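Local structure of cytosolic phospholipase A2 delta (Homo sapiens, 5IZ5) at residues 187-193 / 222-228; 576-582 / 771-775; 757-763 / 784-788. The protein hydrolyses glycerophospholipids at the sn-2 position in a calcium-dependent manner, with a preference for linoleic acid there, releasing a lysophospholipid and a free fatty acid. The protein carries 3 engineered substitutions. One frame throughout, in Å; residues are numbered along the deposited sequence.

Interaction 1 (187-193 / 222-228); sequences LELELVL and ELSGRLR
R228, E190 and L227 lose the most surface in this pairing of two antiparallel strands, 188-193 and 222-228, whose axes approach to 4.7 Å at 167°. E188-R228, E190-R226 and V192-S224 are hydrogen-bonded pairs, L189-L227 and L191-G225 non-hydrogen-bonded ones. Each hydrogen-bonded pair closes with two backbone bonds: E188 N to R228 O 2.8 Å and R228 N to E188 O 2.9 Å; E190 N to R226 O 2.9 Å and R226 N to E190 O 3.2 Å; V192 N to S224 O and S224 N to V192 O, both 2.9 Å. E188, E190, V192, S224, R226 and R228 share one face. There E190 (chi1 t, chi2 t) and R228 (chi1 -101°, chi2 t) meet diagonally: E190 OE1 lies 3.3 Å from R228 NH1, a salt bridge of charges only, the carboxylate over a guanidinium face. On the other face L227 packs CD1 on L189 CB at 3.6 Å and CG on L187 CG at 4.0 Å; L223 CD1 lies 4.3 Å from L191 CB and 4.2 Å from L193 CB. Strands 210-216 (F211, F213) and 160-172 (L168, V170, L172) cover L189, L191 and L193: two facing antiparallel sheets, consistent with a C2-type beta-sandwich.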
# COMPACT_ATOMS: atom_id res chain seq x y z
N LEU B 187 -12.53 -33.58 -24.78
CA LEU B 187 -11.49 -33.83 -23.79
C LEU B 187 -11.02 -32.56 -23.11
O LEU B 187 -10.89 -31.51 -23.74
CB LEU B 187 -10.28 -34.46 -24.49
CG LEU B 187 -10.14 -35.97 -24.70
CD1 LEU B 187 -11.40 -36.71 -24.29
CD2 LEU B 187 -9.66 -36.32 -26.10
N GLU B 188 -10.76 -32.68 -21.81
CA GLU B 188 -10.13 -31.61 -21.04
C GLU B 188 -8.70 -32.01 -20.68
O GLU B 188 -8.48 -33.03 -20.02
CB GLU B 188 -10.94 -31.33 -19.78
CG GLU B 188 -10.92 -29.87 -19.36
CD GLU B 188 -11.68 -29.61 -18.07
OE1 GLU B 188 -12.23 -30.58 -17.48
OE2 GLU B 188 -11.74 -28.44 -17.65
N LEU B 189 -7.73 -31.22 -21.12
CA LEU B 189 -6.32 -31.40 -20.75
C LEU B 189 -6.05 -30.73 -19.40
O LEU B 189 -6.35 -29.55 -19.23
CB LEU B 189 -5.41 -30.77 -21.80
CG LEU B 189 -3.90 -30.73 -21.50
CD1 LEU B 189 -3.30 -32.13 -21.44
CD2 LEU B 189 -3.17 -29.89 -22.53
N GLU B 190 -5.48 -31.48 -18.46
CA GLU B 190 -5.08 -30.93 -17.16
C GLU B 190 -3.57 -31.00 -17.00
O GLU B 190 -2.99 -32.09 -17.02
CB GLU B 190 -5.76 -31.67 -16.01
CG GLU B 190 -5.20 -31.32 -14.64
CD GLU B 190 -5.91 -32.01 -13.49
OE1 GLU B 190 -6.99 -31.53 -13.08
OE2 GLU B 190 -5.39 -33.02 -13.00
N LEU B 191 -2.94 -29.83 -16.84
CA LEU B 191 -1.50 -29.71 -16.60
C LEU B 191 -1.25 -29.23 -15.17
O LEU B 191 -1.82 -28.23 -14.74
CB LEU B 191 -0.88 -28.71 -17.57
CG LEU B 191 -1.03 -29.01 -19.06
CD1 LEU B 191 -0.57 -27.82 -19.87
CD2 LEU B 191 -0.25 -30.26 -19.44
N VAL B 192 -0.40 -29.95 -14.45
CA VAL B 192 -0.08 -29.62 -13.07
C VAL B 192 1.42 -29.50 -12.91
O VAL B 192 2.17 -30.38 -13.33
CB VAL B 192 -0.59 -30.69 -12.10
CG1 VAL B 192 -0.39 -30.25 -10.65
CG2 VAL B 192 -2.07 -30.99 -12.35
N LEU B 193 1.85 -28.40 -12.28
CA LEU B 193 3.25 -28.18 -11.97
C LEU B 193 3.32 -27.64 -10.55
O LEU B 193 3.26 -26.42 -10.32
CB LEU B 193 3.88 -27.22 -12.99
CG LEU B 193 5.34 -26.75 -12.87
CD1 LEU B 193 6.22 -27.66 -12.03
CD2 LEU B 193 5.95 -26.53 -14.25
N GLU B 222 7.82 -31.49 -10.92
CA GLU B 222 7.50 -32.16 -12.18
C GLU B 222 6.29 -31.53 -12.82
O GLU B 222 5.48 -30.91 -12.14
CB GLU B 222 7.21 -33.63 -11.92
CG GLU B 222 6.09 -33.87 -10.92
CD GLU B 222 5.90 -35.33 -10.59
OE1 GLU B 222 5.36 -36.04 -11.44
OE2 GLU B 222 6.27 -35.76 -9.47
N LEU B 223 6.17 -31.69 -14.13
CA LEU B 223 4.94 -31.37 -14.84
C LEU B 223 4.22 -32.68 -15.11
O LEU B 223 4.78 -33.58 -15.74
CB LEU B 223 5.23 -30.68 -16.17
CG LEU B 223 3.95 -30.44 -16.99
CD1 LEU B 223 3.34 -29.08 -16.67
CD2 LEU B 223 4.22 -30.56 -18.48
N SER B 224 2.97 -32.78 -14.65
CA SER B 224 2.13 -33.92 -14.98
C SER B 224 1.00 -33.49 -15.92
O SER B 224 0.44 -32.40 -15.77
CB SER B 224 1.56 -34.56 -13.73
OG SER B 224 0.61 -33.72 -13.11
N GLY B 225 0.68 -34.36 -16.88
CA GLY B 225 -0.32 -34.07 -17.91
C GLY B 225 -1.26 -35.24 -18.11
O GLY B 225 -0.84 -36.40 -18.09
N ARG B 226 -2.54 -34.94 -18.32
CA ARG B 226 -3.53 -35.98 -18.55
C ARG B 226 -4.77 -35.44 -19.25
O ARG B 226 -5.07 -34.24 -19.17
CB ARG B 226 -3.91 -36.71 -17.26
CG ARG B 226 -4.52 -35.82 -16.19
CD ARG B 226 -5.67 -36.50 -15.46
NE ARG B 226 -5.21 -37.29 -14.32
CZ ARG B 226 -5.22 -38.63 -14.23
NH1 ARG B 226 -5.67 -39.40 -15.22
NH2 ARG B 226 -4.77 -39.19 -13.11
N LEU B 227 -5.48 -36.34 -19.91
CA LEU B 227 -6.73 -36.01 -20.59
C LEU B 227 -7.91 -36.65 -19.86
O LEU B 227 -7.87 -37.83 -19.54
CB LEU B 227 -6.69 -36.51 -22.04
CG LEU B 227 -6.41 -35.55 -23.20
CD1 LEU B 227 -6.12 -34.12 -22.78
CD2 LEU B 227 -5.29 -36.09 -24.08
N ARG B 228 -8.94 -35.85 -19.62
CA ARG B 228 -10.17 -36.30 -18.96
C ARG B 228 -11.39 -36.05 -19.85
O ARG B 228 -11.44 -35.07 -20.61
CB ARG B 228 -10.37 -35.56 -17.64
CG ARG B 228 -9.97 -36.36 -16.41
CD ARG B 228 -9.73 -35.48 -15.19
NE ARG B 228 -8.67 -36.02 -14.34
CZ ARG B 228 -8.23 -35.45 -13.22
NH1 ARG B 228 -8.76 -34.31 -12.78
NH2 ARG B 228 -7.25 -36.03 -12.53

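Interaction 2 (576-582 / 771-775); sequences SRLEASW and TLSNM. With SO4 (sulfate ion), chain M.
Neither segment is regular helix or strand. T771 to N774 form a type I beta turn, closed by N774 N to T771 O at 3.0 Å; residues 576-582 run past it, extended at A580, with CA atoms of A580 and N774 4.8 Å apart. S773 (chi1 m) is central: its OG donates to R577 O at 2.7 Å, and its carbonyl O accepts from W582 NE1 at 3.0 Å, at the indole edge. The A580 methyl enters between, CB to S773 O 3.2 Å and CB to N774 CA 3.6 Å. W582 (chi1 p, chi2 -86°) also sets CD1 3.7 Å from M775 CB. A water gives protons to S576 O (2.8 Å) and T771 OG1 (2.6 Å) and accepts from S773 N (2.6 Å). S576 OG lies 3.1 Å from T771 OG1, while P568 and E567 also bond these hydroxyls. S581 OG donates to sulfate O3 at 2.6 Å, though that oxygen is less surely placed. The side chain of M775 is about 6 Å from substrate-binding G335. R577 holds helix 534-543 through D541 and N538, while W582 meets W432 and, like M775, touches M439 of helix 428-441.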
# COMPACT_ATOMS: atom_id res chain seq x y z
N SER B 576 -20.87 14.99 14.80
CA SER B 576 -21.13 15.59 13.50
C SER B 576 -20.68 14.68 12.34
O SER B 576 -20.92 15.01 11.18
CB SER B 576 -20.41 16.94 13.40
OG SER B 576 -19.03 16.81 13.70
N ARG B 577 -20.05 13.55 12.66
CA ARG B 577 -19.36 12.71 11.68
C ARG B 577 -20.27 12.21 10.56
O ARG B 577 -20.01 12.47 9.39
CB ARG B 577 -18.69 11.52 12.37
CG ARG B 577 -17.80 10.67 11.47
CD ARG B 577 -17.06 9.61 12.26
NE ARG B 577 -17.98 8.65 12.88
CZ ARG B 577 -18.32 7.46 12.37
NH1 ARG B 577 -17.84 7.03 11.21
NH2 ARG B 577 -19.17 6.69 13.05
N LEU B 578 -21.34 11.51 10.93
CA LEU B 578 -22.25 10.92 9.95
C LEU B 578 -23.46 11.81 9.67
O LEU B 578 -24.60 11.36 9.74
CB LEU B 578 -22.73 9.55 10.43
CG LEU B 578 -21.62 8.56 10.80
CD1 LEU B 578 -22.25 7.26 11.27
CD2 LEU B 578 -20.66 8.32 9.65
N GLU B 579 -23.20 13.08 9.34
CA GLU B 579 -24.26 14.00 8.99
C GLU B 579 -23.87 14.93 7.85
O GLU B 579 -23.11 15.89 8.02
CB GLU B 579 -24.74 14.79 10.22
CG GLU B 579 -26.04 14.23 10.80
CD GLU B 579 -26.26 14.62 12.25
OE1 GLU B 579 -26.15 15.82 12.57
OE2 GLU B 579 -26.56 13.72 13.06
N ALA B 580 -24.38 14.59 6.68
CA ALA B 580 -24.30 15.40 5.49
C ALA B 580 -25.37 14.85 4.56
O ALA B 580 -25.77 13.69 4.70
CB ALA B 580 -22.93 15.29 4.86
N SER B 581 -25.84 15.66 3.62
CA SER B 581 -26.98 15.28 2.79
C SER B 581 -26.74 14.01 1.98
O SER B 581 -27.57 13.11 1.99
CB SER B 581 -27.34 16.40 1.83
OG SER B 581 -27.69 17.58 2.52
N TRP B 582 -25.62 13.96 1.27
CA TRP B 582 -25.31 12.83 0.38
C TRP B 582 -25.25 11.48 1.09
O TRP B 582 -25.51 10.44 0.49
CB TRP B 582 -23.97 13.08 -0.35
CG TRP B 582 -22.75 12.83 0.50
CD1 TRP B 582 -22.15 13.71 1.35
CD2 TRP B 582 -21.99 11.62 0.59
NE1 TRP B 582 -21.07 13.13 1.97
CE2 TRP B 582 -20.95 11.84 1.51
CE3 TRP B 582 -22.09 10.36 -0.03
CZ2 TRP B 582 -20.01 10.86 1.83
CZ3 TRP B 582 -21.15 9.39 0.30
CH2 TRP B 582 -20.12 9.64 1.22
N THR B 771 -17.39 20.19 8.62
CA THR B 771 -17.28 18.87 9.23
C THR B 771 -16.90 17.81 8.18
O THR B 771 -17.23 17.96 7.00
CB THR B 771 -18.58 18.49 9.99
OG1 THR B 771 -18.38 17.26 10.70
CG2 THR B 771 -19.77 18.34 9.05
N LEU B 772 -16.23 16.75 8.63
CA LEU B 772 -15.62 15.74 7.76
C LEU B 772 -16.50 15.31 6.59
O LEU B 772 -16.08 15.36 5.44
CB LEU B 772 -15.23 14.51 8.57
CG LEU B 772 -14.46 13.40 7.84
CD1 LEU B 772 -13.15 13.91 7.28
CD2 LEU B 772 -14.23 12.23 8.79
N SER B 773 -17.71 14.89 6.89
CA SER B 773 -18.55 14.29 5.86
C SER B 773 -19.31 15.29 5.01
O SER B 773 -19.88 14.89 4.02
CB SER B 773 -19.51 13.27 6.47
OG SER B 773 -18.79 12.17 6.98
N ASN B 774 -19.34 16.57 5.38
CA ASN B 774 -20.08 17.55 4.58
C ASN B 774 -19.41 17.74 3.23
O ASN B 774 -18.22 18.04 3.16
CB ASN B 774 -20.21 18.89 5.29
CG ASN B 774 -21.10 19.87 4.55
OD1 ASN B 774 -21.86 19.49 3.66
ND2 ASN B 774 -21.02 21.15 4.91
N MET B 775 -20.19 17.55 2.17
CA MET B 775 -19.71 17.68 0.80
C MET B 775 -20.46 18.79 0.04
O MET B 775 -20.37 18.88 -1.18
CB MET B 775 -19.87 16.33 0.08
CG MET B 775 -18.83 15.28 0.46
SD MET B 775 -17.13 15.66 -0.04
CE MET B 775 -17.36 16.34 -1.68
S SO4 M . -27.33 19.08 -1.09
O1 SO4 M . -27.46 20.55 -1.17
O2 SO4 M . -25.90 18.69 -1.14
O3 SO4 M . -27.93 18.60 0.17
O4 SO4 M . -28.04 18.45 -2.22
O HOH W 1 -19.05 15.32 9.07

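Interaction 3 (757-763 / 784-788); sequences QGGQVDL and RLLRL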
# COMPACT_ATOMS: atom_id res chain seq x y z
N GLN B 757 -18.05 40.45 8.19
CA GLN B 757 -18.61 39.11 7.98
C GLN B 757 -17.61 38.14 7.36
O GLN B 757 -17.57 36.96 7.73
CB GLN B 757 -19.88 39.17 7.12
CG GLN B 757 -21.09 38.45 7.71
CD GLN B 757 -21.35 38.77 9.18
OE1 GLN B 757 -20.97 38.01 10.07
NE2 GLN B 757 -22.03 39.89 9.45
N GLY B 758 -16.78 38.63 6.44
CA GLY B 758 -15.75 37.82 5.78
C GLY B 758 -14.76 37.12 6.71
O GLY B 758 -14.16 36.12 6.33
N GLY B 759 -14.60 37.65 7.93
CA GLY B 759 -13.70 37.06 8.93
C GLY B 759 -14.40 36.26 10.00
O GLY B 759 -13.79 35.90 11.01
N GLN B 760 -15.68 35.98 9.79
CA GLN B 760 -16.46 35.15 10.71
C GLN B 760 -16.49 33.72 10.16
O GLN B 760 -17.45 33.32 9.51
CB GLN B 760 -17.87 35.71 10.85
CG GLN B 760 -17.93 37.11 11.44
CD GLN B 760 -18.32 37.12 12.91
OE1 GLN B 760 -17.62 36.56 13.76
NE2 GLN B 760 -19.43 37.78 13.22
N VAL B 761 -15.42 32.98 10.42
CA VAL B 761 -15.26 31.62 9.91
C VAL B 761 -15.72 30.64 10.98
O VAL B 761 -15.13 30.55 12.05
CB VAL B 761 -13.81 31.31 9.51
CG1 VAL B 761 -13.73 30.00 8.74
CG2 VAL B 761 -13.24 32.44 8.66
N ASP B 762 -16.79 29.91 10.68
CA ASP B 762 -17.40 29.00 11.64
C ASP B 762 -16.60 27.70 11.75
O ASP B 762 -16.91 26.71 11.08
CB ASP B 762 -18.86 28.73 11.23
CG ASP B 762 -19.65 28.02 12.31
OD1 ASP B 762 -19.12 27.88 13.44
OD2 ASP B 762 -20.80 27.61 12.03
N LEU B 763 -15.58 27.70 12.61
CA LEU B 763 -14.72 26.53 12.81
C LEU B 763 -15.05 25.71 14.06
O LEU B 763 -14.51 24.61 14.21
CB LEU B 763 -13.25 26.97 12.91
CG LEU B 763 -12.62 27.68 11.72
CD1 LEU B 763 -11.16 27.99 12.04
CD2 LEU B 763 -12.71 26.87 10.44
N ARG B 784 -14.69 31.92 2.72
CA ARG B 784 -14.15 32.20 4.05
C ARG B 784 -12.99 31.28 4.42
O ARG B 784 -11.95 31.74 4.88
CB ARG B 784 -15.23 32.08 5.11
CG ARG B 784 -16.15 33.29 5.20
CD ARG B 784 -17.19 33.09 6.30
NE ARG B 784 -18.56 33.38 5.89
CZ ARG B 784 -19.39 34.24 6.48
NH1 ARG B 784 -19.01 34.98 7.52
NH2 ARG B 784 -20.62 34.36 6.00
N LEU B 785 -13.19 29.98 4.25
CA LEU B 785 -12.16 28.99 4.59
C LEU B 785 -10.94 29.16 3.70
O LEU B 785 -9.81 29.14 4.17
CB LEU B 785 -12.71 27.56 4.48
CG LEU B 785 -11.76 26.40 4.82
CD1 LEU B 785 -11.08 26.60 6.16
CD2 LEU B 785 -12.51 25.08 4.82
N LEU B 786 -11.19 29.33 2.41
CA LEU B 786 -10.12 29.53 1.44
C LEU B 786 -9.31 30.80 1.75
O LEU B 786 -8.09 30.75 1.82
CB LEU B 786 -10.71 29.64 0.03
CG LEU B 786 -9.67 29.84 -1.08
CD1 LEU B 786 -9.15 28.50 -1.57
CD2 LEU B 786 -10.26 30.64 -2.23
N ARG B 787 -10.01 31.92 1.93
CA ARG B 787 -9.34 33.20 2.17
C ARG B 787 -8.62 33.22 3.52
O ARG B 787 -7.54 33.79 3.63
CB ARG B 787 -10.32 34.38 2.07
CG ARG B 787 -10.86 34.64 0.67
CD ARG B 787 -11.28 36.09 0.48
NE ARG B 787 -11.90 36.31 -0.83
CZ ARG B 787 -13.21 36.33 -1.08
NH1 ARG B 787 -14.11 36.13 -0.12
NH2 ARG B 787 -13.63 36.54 -2.33
N LEU B 788 -9.21 32.58 4.52
CA LEU B 788 -8.53 32.40 5.80
C LEU B 788 -7.20 31.68 5.61
O LEU B 788 -6.17 32.11 6.14
CB LEU B 788 -9.40 31.58 6.77
CG LEU B 788 -8.70 31.09 8.04
CD1 LEU B 788 -8.19 32.26 8.87
CD2 LEU B 788 -9.64 30.23 8.87
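A loop-on-helix contact in the phospholipase catalytic domain places residues 757-763 along one side of helix 779-794, with R784 and L788, one helical turn apart, facing the loop. Q757 and G758 belong to a 3-10 segment that begins earlier in the chain, and Q757 O accepts Q760 N at 3.0 Å. The same carbonyl lies 2.5 Å from R784 NH1, but the angle is too poor for a hydrogen bond. G758 follows with its carbonyl O 3.6 Å from R784 CG, over the aliphatic part of the arginine. G759 does not touch the helix; its O accepts from N738 ND2. At Q760 the backbone supplies the cross-segment hydrogen bond, R784 NH1 to Q760 O at 3.0 Å; it is weak, with an angle of 123° at the hydrogen, and R784 has a stronger partner in the salt bridge from NH2 to E780, one turn back on its own helix. The contact turns apolar at V761, whose CG2 lies 4.1 Å from R784 CB; N738 and Y770 also touch this valine. D762 is the centre of an inverse gamma turn, closed by a weak bond from L763 N to V761 O at 2.9 Å, and this bend brings V761 and L763 to the same leucine of the helix. L788 CD2 is the meeting point, 4.1 Å from V761 CG1 and 4.2 Å from L763 CD1.

In the fold
Interaction 1 belongs to the C2-type part of the chain, its centre about 71 Å from that of interaction 3 on the opposite side of the chain's centre; interactions 2 and 3 share the catalytic domain, centres about 19 Å apart and nearest atoms about 7 Å apart without touching. These two also interleave in sequence, since 771-775 lies between 757-763 and helix 779-794. Interactions 1 and 2 each have one exposed residue, among 14 and 9 touching; interaction 3, with two of seven, is nearest the surface. Regular backbone pairing dominates the sheet contact. Side-chain-to-carbonyl bonds and a water join the loops of interaction 2, whereas interaction 3 relies on apolar packing and one weak arginine bond.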